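Local structure of putative cyclohexadienyl dehydrogenase and ADH prephenate dehydrogenase (Rhizobium meliloti, 4WJI) at residues Val62-Val68 and Ile84-Lys89. The protein probably catalyses the oxidative decarboxylation of prephenate to 4-hydroxyphenylpyruvate with a nicotinamide dinucleotide cofactor, a step of tyrosine biosynthesis. Residues are numbered along the deposited sequence; the frame is centred on the assembly and turned at random.
Sequences VEGADLV and IAAHLK. With MG (magnesium ion), chain D.
A salt bridge joins K89 NZ to D66 OD1 at 2.6 Å, at one end of a contact in the Rossmann-type nucleotide-binding domain. The contact lies in the beta-alpha-beta crossover from strand 67-70 through helix 77-84 to strand 93-96. It joins the turn leading into the first strand to the loop leading into the second. The K89 side chain leaves its backbone with chi1 p and is then fully extended, so it runs past the turn to D66. D66 OD2 is held separately by the backbone N of T6, on the neighbouring strand 4-10. At the other end, H87 ND1 donates to E63 OE2 (3.0 Å), in a His-carboxylate hydrogen bond near the plane of the ring. The other ring nitrogen, H87 NE2, binds a magnesium ion at 2.5 Å, and five waters complete six-fold coordination.

The segment 62-68 opens with a type II beta turn, V62 to A65, closed by A65 N to V62 O (3.0 Å). G64 takes the positive phi (77°) of this turn. CA atoms pair V62 with L88 (5.9 Å), E63 with H87 (5.7 Å) and G64 with K89 (5.7 Å). No direct backbone hydrogen bond links the two segments. Water 1 instead joins V62 O (2.8 Å), A65 O (2.8 Å) and K89 N (3.0 Å). Water 2 joins G64 N (2.9 Å) to H87 O (2.8 Å).

Beneath the polar layer, V62 of the turn and V68 of the strand pack on I84, at the end of helix 77-84, and on L88 of the following loop. V62 CG2 also touches H87 CB (3.7 Å). V62 CG1 lies 3.9 Å from I84 CG2. L88 CD2 touches both valines, at 3.9 Å from V62 CB and 3.9 Å from V68 CG2.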
# COMPACT_ATOMS: atom_id res chain seq x y z
N VAL A 62 37.87 -4.59 -7.04
CA VAL A 62 37.98 -5.66 -6.07
C VAL A 62 39.41 -5.99 -5.67
O VAL A 62 39.61 -6.79 -4.77
CB VAL A 62 37.24 -6.94 -6.48
CG1 VAL A 62 35.80 -6.61 -6.79
CG2 VAL A 62 37.89 -7.62 -7.68
N GLU A 63 40.40 -5.40 -6.32
CA GLU A 63 41.80 -5.76 -6.03
C GLU A 63 42.13 -5.44 -4.56
O GLU A 63 41.97 -4.32 -4.11
CB GLU A 63 42.70 -5.11 -7.06
CG GLU A 63 42.48 -5.78 -8.44
CD GLU A 63 43.32 -5.25 -9.59
OE1 GLU A 63 44.09 -4.26 -9.43
OE2 GLU A 63 43.18 -5.85 -10.69
N GLY A 64 42.45 -6.47 -3.78
CA GLY A 64 42.74 -6.28 -2.35
C GLY A 64 41.58 -6.07 -1.42
O GLY A 64 41.75 -5.81 -0.24
N ALA A 65 40.35 -6.19 -1.92
CA ALA A 65 39.16 -5.96 -1.10
C ALA A 65 38.84 -7.15 -0.20
O ALA A 65 38.86 -8.30 -0.63
CB ALA A 65 37.96 -5.61 -1.96
N ASP A 66 38.55 -6.86 1.05
CA ASP A 66 38.19 -7.87 2.04
C ASP A 66 36.73 -8.26 1.93
O ASP A 66 36.39 -9.44 2.16
CB ASP A 66 38.47 -7.34 3.45
CG ASP A 66 39.91 -6.92 3.63
OD1 ASP A 66 40.81 -7.83 3.67
OD2 ASP A 66 40.16 -5.68 3.59
N LEU A 67 35.86 -7.29 1.60
CA LEU A 67 34.42 -7.53 1.41
C LEU A 67 34.04 -6.86 0.07
O LEU A 67 34.43 -5.71 -0.18
CB LEU A 67 33.61 -6.91 2.54
CG LEU A 67 32.09 -7.06 2.39
CD1 LEU A 67 31.68 -8.50 2.44
CD2 LEU A 67 31.43 -6.25 3.48
N VAL A 68 33.32 -7.61 -0.77
CA VAL A 68 32.79 -7.12 -2.04
C VAL A 68 31.29 -7.28 -1.99
O VAL A 68 30.78 -8.39 -1.75
CB VAL A 68 33.34 -7.95 -3.21
CG1 VAL A 68 32.75 -7.49 -4.53
CG2 VAL A 68 34.85 -7.88 -3.23
N ILE A 84 34.90 -10.11 -12.08
CA ILE A 84 35.76 -9.92 -10.88
C ILE A 84 36.56 -11.16 -10.46
O ILE A 84 37.50 -11.07 -9.70
CB ILE A 84 34.92 -9.42 -9.66
CG1 ILE A 84 33.91 -10.49 -9.14
CG2 ILE A 84 34.25 -8.11 -9.99
CD1 ILE A 84 33.13 -10.08 -7.90
N ALA A 85 36.18 -12.33 -10.98
CA ALA A 85 36.67 -13.59 -10.42
C ALA A 85 38.19 -13.66 -10.28
O ALA A 85 38.69 -14.08 -9.24
CB ALA A 85 36.18 -14.75 -11.28
N ALA A 86 38.88 -13.30 -11.36
CA ALA A 86 40.34 -13.43 -11.43
C ALA A 86 41.10 -12.41 -10.58
O ALA A 86 42.32 -12.54 -10.42
CB ALA A 86 40.81 -13.33 -12.88
N HIS A 87 40.39 -11.42 -10.09
CA HIS A 87 40.95 -10.28 -9.40
C HIS A 87 40.71 -10.25 -7.91
O HIS A 87 41.28 -9.41 -7.19
CB HIS A 87 40.36 -9.03 -10.01
CG HIS A 87 40.68 -8.88 -11.45
ND1 HIS A 87 41.74 -8.13 -11.89
CD2 HIS A 87 40.11 -9.42 -12.56
CE1 HIS A 87 41.81 -8.20 -13.21
NE2 HIS A 87 40.83 -8.98 -13.64
N LEU A 88 39.93 -11.20 -7.42
CA LEU A 88 39.67 -11.31 -5.99
C LEU A 88 40.87 -11.87 -5.23
O LEU A 88 41.49 -12.84 -5.69
CB LEU A 88 38.48 -12.22 -5.77
CG LEU A 88 37.13 -11.72 -6.28
CD1 LEU A 88 36.11 -12.85 -6.44
CD2 LEU A 88 36.58 -10.62 -5.38
N LYS A 89 41.16 -11.32 -4.06
CA LYS A 89 42.27 -11.89 -3.30
C LYS A 89 41.80 -13.13 -2.52
O LYS A 89 40.62 -13.28 -2.24
CB LYS A 89 42.90 -10.89 -2.33
CG LYS A 89 42.03 -10.52 -1.19
CD LYS A 89 42.82 -9.78 -0.11
CE LYS A 89 41.94 -9.32 1.01
NZ LYS A 89 42.67 -8.48 2.02
MG MG D . 40.33 -9.26 -16.02
O HOH W 1 39.27 -9.15 -3.29
O HOH W 2 43.13 -8.95 -5.12
O HOH W 3 39.98 -7.10 -16.30
O HOH W 4 42.24 -9.53 -16.17
O HOH W 5 39.73 -11.61 -15.82
O HOH W 6 39.73 -9.68 -17.88
O HOH W 7 38.03 -9.38 -15.64